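Rab5 protein, putative (Plasmodium falciparum, PDB 3CLV) is a putative Rab5-type small G protein of the Ras family, with the P-loop nucleotide-binding fold and GDP bound in the model. Local coordinates at residues M2-L13 / L112-V123. Numbering follows the deposited sequence.
Sequences MEKKSSYKTVLL and LYYRGATCAIVV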
loop_
_atom_site.group_PDB
_atom_site.type_symbol
_atom_site.label_atom_id
_atom_site.label_comp_id
_atom_site.label_asym_id
_atom_site.label_seq_id
_atom_site.Cartn_x
_atom_site.Cartn_y
_atom_site.Cartn_z
ATOM N N MET A 2 0.221 1.353 19.115
ATOM C CA MET A 2 -0.178 1.962 17.853
ATOM C C MET A 2 0.014 3.470 17.686
ATOM O O MET A 2 -0.552 4.284 18.418
ATOM C CB MET A 2 -1.620 1.558 17.500
ATOM C CG MET A 2 -1.961 1.733 16.032
ATOM S SD MET A 2 -3.552 1.002 15.600
ATOM C CE MET A 2 -3.212 -0.751 15.724
ATOM N N GLU A 3 0.812 3.798 16.674
ATOM C CA GLU A 3 0.936 5.130 16.088
ATOM C C GLU A 3 -0.422 5.618 15.535
ATOM O O GLU A 3 -1.114 4.872 14.848
ATOM C CB GLU A 3 1.977 5.042 14.957
ATOM C CG GLU A 3 2.081 6.254 14.021
ATOM C CD GLU A 3 2.611 5.898 12.612
ATOM O OE1 GLU A 3 2.509 4.717 12.174
ATOM O OE2 GLU A 3 3.115 6.818 11.929
ATOM N N LYS A 4 -0.799 6.860 15.848
ATOM C CA LYS A 4 -1.997 7.486 15.276
ATOM C C LYS A 4 -1.716 7.907 13.820
ATOM O O LYS A 4 -0.656 8.465 13.533
ATOM C CB LYS A 4 -2.421 8.687 16.141
ATOM C CG LYS A 4 -3.467 9.616 15.517
ATOM C CD LYS A 4 -3.274 11.064 15.967
ATOM N N LYS A 5 -2.645 7.617 12.903
ATOM C CA LYS A 5 -2.454 7.905 11.469
ATOM C C LYS A 5 -3.600 8.728 10.880
ATOM O O LYS A 5 -4.733 8.662 11.365
ATOM C CB LYS A 5 -2.327 6.614 10.655
ATOM C CG LYS A 5 -1.435 5.528 11.261
ATOM C CD LYS A 5 -1.376 4.293 10.358
ATOM C CE LYS A 5 -0.597 4.584 9.096
ATOM N NZ LYS A 5 -0.917 3.647 7.994
ATOM N N SER A 6 -3.312 9.475 9.813
ATOM C CA SER A 6 -4.353 10.240 9.110
ATOM C C SER A 6 -5.368 9.334 8.405
ATOM O O SER A 6 -6.511 9.727 8.202
ATOM C CB SER A 6 -3.736 11.224 8.111
ATOM O OG SER A 6 -2.889 10.527 7.213
ATOM N N SER A 7 -4.931 8.142 7.999
ATOM C CA SER A 7 -5.859 7.055 7.643
ATOM C C SER A 7 -5.246 5.673 7.873
ATOM O O SER A 7 -4.016 5.513 7.963
ATOM C CB SER A 7 -6.412 7.189 6.216
ATOM O OG SER A 7 -5.459 6.822 5.254
ATOM N N TYR A 8 -6.120 4.682 7.959
ATOM C CA TYR A 8 -5.732 3.333 8.303
ATOM C C TYR A 8 -6.029 2.408 7.134
ATOM O O TYR A 8 -7.203 2.126 6.828
ATOM C CB TYR A 8 -6.447 2.895 9.584
ATOM C CG TYR A 8 -6.114 3.798 10.759
ATOM C CD1 TYR A 8 -4.999 3.554 11.541
ATOM C CD2 TYR A 8 -6.912 4.906 11.073
ATOM C CE1 TYR A 8 -4.668 4.372 12.605
ATOM C CE2 TYR A 8 -6.581 5.751 12.143
ATOM C CZ TYR A 8 -5.457 5.463 12.902
ATOM O OH TYR A 8 -5.090 6.259 13.965
ATOM N N LYS A 9 -4.958 1.957 6.473
ATOM C CA LYS A 9 -5.103 0.979 5.389
ATOM C C LYS A 9 -5.838 -0.258 5.889
ATOM O O LYS A 9 -5.494 -0.821 6.937
ATOM C CB LYS A 9 -3.755 0.600 4.766
ATOM C CG LYS A 9 -3.857 -0.424 3.617
ATOM C CD LYS A 9 -2.468 -0.674 3.008
ATOM C CE LYS A 9 -2.535 -1.646 1.837
ATOM N NZ LYS A 9 -1.151 -1.873 1.269
ATOM N N THR A 10 -6.869 -0.656 5.141
ATOM C CA THR A 10 -7.729 -1.766 5.526
ATOM C C THR A 10 -7.924 -2.662 4.322
ATOM O O THR A 10 -8.493 -2.235 3.302
ATOM C CB THR A 10 -9.073 -1.232 6.059
ATOM O OG1 THR A 10 -8.822 -0.426 7.209
ATOM C CG2 THR A 10 -10.030 -2.360 6.403
ATOM N N VAL A 11 -7.418 -3.896 4.416
ATOM C CA VAL A 11 -7.606 -4.866 3.343
ATOM C C VAL A 11 -8.964 -5.554 3.496
ATOM O O VAL A 11 -9.308 -6.096 4.564
ATOM C CB VAL A 11 -6.442 -5.893 3.182
ATOM C CG1 VAL A 11 -6.170 -6.689 4.480
ATOM C CG2 VAL A 11 -6.718 -6.873 2.016
ATOM N N LEU A 12 -9.737 -5.506 2.420
ATOM C CA LEU A 12 -11.006 -6.202 2.378
ATOM C C LEU A 12 -10.824 -7.432 1.505
ATOM O O LEU A 12 -10.619 -7.333 0.290
ATOM C CB LEU A 12 -12.112 -5.263 1.864
ATOM C CG LEU A 12 -13.498 -5.853 1.596
ATOM C CD1 LEU A 12 -14.099 -6.512 2.819
ATOM C CD2 LEU A 12 -14.407 -4.726 1.105
ATOM N N LEU A 13 -10.876 -8.595 2.150
ATOM C CA LEU A 13 -10.423 -9.844 1.587
ATOM C C LEU A 13 -11.510 -10.907 1.712
ATOM O O LEU A 13 -12.241 -10.934 2.694
ATOM C CB LEU A 13 -9.162 -10.292 2.350
ATOM C CG LEU A 13 -8.547 -11.664 2.135
ATOM C CD1 LEU A 13 -7.866 -11.745 0.768
ATOM C CD2 LEU A 13 -7.522 -11.924 3.238
ATOM N N LEU A 112 0.630 -6.894 -1.771
ATOM C CA LEU A 112 0.490 -5.447 -1.975
ATOM C C LEU A 112 -0.697 -4.921 -1.175
ATOM O O LEU A 112 -0.682 -3.780 -0.718
ATOM C CB LEU A 112 0.300 -5.136 -3.469
ATOM C CG LEU A 112 1.444 -5.569 -4.402
ATOM C CD1 LEU A 112 0.987 -5.466 -5.855
ATOM C CD2 LEU A 112 2.722 -4.737 -4.188
ATOM N N TYR A 113 -1.717 -5.769 -1.017
ATOM C CA TYR A 113 -2.917 -5.425 -0.228
ATOM C C TYR A 113 -2.681 -5.512 1.272
ATOM O O TYR A 113 -3.224 -4.704 2.021
ATOM C CB TYR A 113 -4.136 -6.288 -0.621
ATOM C CG TYR A 113 -4.646 -5.995 -2.013
ATOM C CD1 TYR A 113 -4.018 -6.554 -3.140
ATOM C CD2 TYR A 113 -5.760 -5.180 -2.210
ATOM C CE1 TYR A 113 -4.468 -6.276 -4.425
ATOM C CE2 TYR A 113 -6.218 -4.886 -3.488
ATOM C CZ TYR A 113 -5.567 -5.446 -4.590
ATOM O OH TYR A 113 -6.017 -5.154 -5.860
ATOM N N TYR A 114 -1.893 -6.494 1.704
ATOM C CA TYR A 114 -1.590 -6.695 3.121
ATOM C C TYR A 114 -0.583 -5.725 3.703
ATOM O O TYR A 114 -0.719 -5.337 4.864
ATOM C CB TYR A 114 -1.016 -8.098 3.375
ATOM C CG TYR A 114 -1.898 -9.250 3.000
ATOM C CD1 TYR A 114 -3.275 -9.087 2.796
ATOM C CD2 TYR A 114 -1.360 -10.534 2.888
ATOM C CE1 TYR A 114 -4.094 -10.178 2.464
ATOM C CE2 TYR A 114 -2.163 -11.628 2.574
ATOM C CZ TYR A 114 -3.524 -11.443 2.360
ATOM O OH TYR A 114 -4.298 -12.539 2.028
ATOM N N ARG A 115 0.462 -5.395 2.928
ATOM C CA ARG A 115 1.592 -4.619 3.450
ATOM C C ARG A 115 1.202 -3.247 3.990
ATOM O O ARG A 115 0.618 -2.429 3.272
ATOM C CB ARG A 115 2.705 -4.469 2.412
ATOM C CG ARG A 115 4.008 -4.096 3.071
ATOM C CD ARG A 115 5.145 -4.156 2.117
ATOM N NE ARG A 115 6.367 -3.629 2.727
ATOM C CZ ARG A 115 7.312 -4.380 3.300
ATOM N NH1 ARG A 115 7.203 -5.708 3.325
ATOM N NH2 ARG A 115 8.393 -3.804 3.803
ATOM N N GLY A 116 1.509 -3.023 5.265
ATOM C CA GLY A 116 1.201 -1.759 5.920
ATOM C C GLY A 116 -0.264 -1.575 6.293
ATOM O O GLY A 116 -0.662 -0.480 6.676
ATOM N N ALA A 117 -1.074 -2.624 6.165
ATOM C CA ALA A 117 -2.483 -2.529 6.564
ATOM C C ALA A 117 -2.595 -2.581 8.083
ATOM O O ALA A 117 -1.888 -3.358 8.741
ATOM C CB ALA A 117 -3.317 -3.641 5.931
ATOM N N THR A 118 -3.461 -1.733 8.629
ATOM C CA THR A 118 -3.791 -1.733 10.062
ATOM C C THR A 118 -4.847 -2.789 10.325
ATOM O O THR A 118 -4.778 -3.519 11.309
ATOM C CB THR A 118 -4.346 -0.349 10.505
ATOM O OG1 THR A 118 -3.340 0.641 10.294
ATOM C CG2 THR A 118 -4.777 -0.346 11.989
ATOM N N CYS A 119 -5.818 -2.875 9.420
ATOM C CA CYS A 119 -6.956 -3.769 9.595
ATOM C C CYS A 119 -7.104 -4.726 8.436
ATOM O O CYS A 119 -6.755 -4.407 7.303
ATOM C CB CYS A 119 -8.257 -2.969 9.698
ATOM S SG CYS A 119 -8.282 -1.763 11.012
ATOM N N ALA A 120 -7.646 -5.898 8.722
ATOM C CA ALA A 120 -8.029 -6.832 7.685
ATOM C C ALA A 120 -9.455 -7.265 7.950
ATOM O O ALA A 120 -9.792 -7.731 9.061
ATOM C CB ALA A 120 -7.081 -8.036 7.644
ATOM N N ILE A 121 -10.298 -7.077 6.939
ATOM C CA ILE A 121 -11.674 -7.544 6.955
ATOM C C ILE A 121 -11.760 -8.803 6.102
ATOM O O ILE A 121 -11.616 -8.746 4.866
ATOM C CB ILE A 121 -12.664 -6.479 6.393
ATOM C CG1 ILE A 121 -12.539 -5.149 7.134
ATOM C CG2 ILE A 121 -14.128 -6.985 6.454
ATOM C CD1 ILE A 121 -13.314 -3.990 6.420
ATOM N N VAL A 122 -11.982 -9.942 6.758
ATOM C CA VAL A 122 -12.019 -11.229 6.055
ATOM C C VAL A 122 -13.465 -11.715 6.000
ATOM O O VAL A 122 -14.065 -12.043 7.038
ATOM C CB VAL A 122 -11.102 -12.308 6.701
ATOM C CG1 VAL A 122 -11.031 -13.536 5.789
ATOM C CG2 VAL A 122 -9.695 -11.763 6.925
ATOM N N VAL A 123 -14.019 -11.739 4.794
ATOM C CA VAL A 123 -15.452 -11.942 4.595
ATOM C C VAL A 123 -15.707 -13.353 4.055
ATOM O O VAL A 123 -14.966 -13.846 3.230
ATOM C CB VAL A 123 -16.020 -10.891 3.569
ATOM C CG1 VAL A 123 -17.538 -11.035 3.404
ATOM C CG2 VAL A 123 -15.640 -9.485 3.992
HETATM O O HOH W 1 -2.279 1.479 7.872
#
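K9 reaches from the first strand of this Ras-like P-loop fold to the end of helix 110-114, while residues 10-13 pair in parallel with 119-122 at the centre of the sheet. The long aliphatic chain of K9, fully extended with CG anti to the backbone N (chi1 -180°), runs past A117 and delivers its ammonium to two carbonyls: NZ lies 2.8 Å from L112 O and 2.7 Å from R115 O. Lysine suits the place because its methylenes pack on the turn while its ammonium supplies donors to L112 O in the last helical turn and R115 O just beyond it, and its charge would suit the negative end of the helix dipole; W98 adds a cation-pi contact. The chain then turns back at 114-117, a type II turn in which G116 takes the positive phi readily tolerated by glycine.

Beyond it, K9 O accepts from both T118 N and C119 N, and the ladder continues to V123 N on L13 O. On the face bearing V11, L13 and A120, turned toward helix 110-114, branched V11 divides its methyls: CG1 rests 3.6 Å from A120 CB, alanine's lone methyl leaving room for the valine branch, and CG2 packs on Y113 CB, the V11 and Y113 side chains crossing at about a right angle. L13 CD2 approaches Y114 obliquely, 3.5 Å from its OH, a buried hydroxyl without a polar partner. On the other face, T10 CG2 touches I121 CD1 and L12 CD1 meets V123 CG2 at 3.5 Å; L12 also touches what is probably the P-loop. At the opposite end T118 OG1 sits at the edge of the Y8 ring, in its plane, 3.6 Å from CD1. One water joins K5 NZ, K9 N, G116 O and T118 OG1, lying 2.8 Å from G116 O.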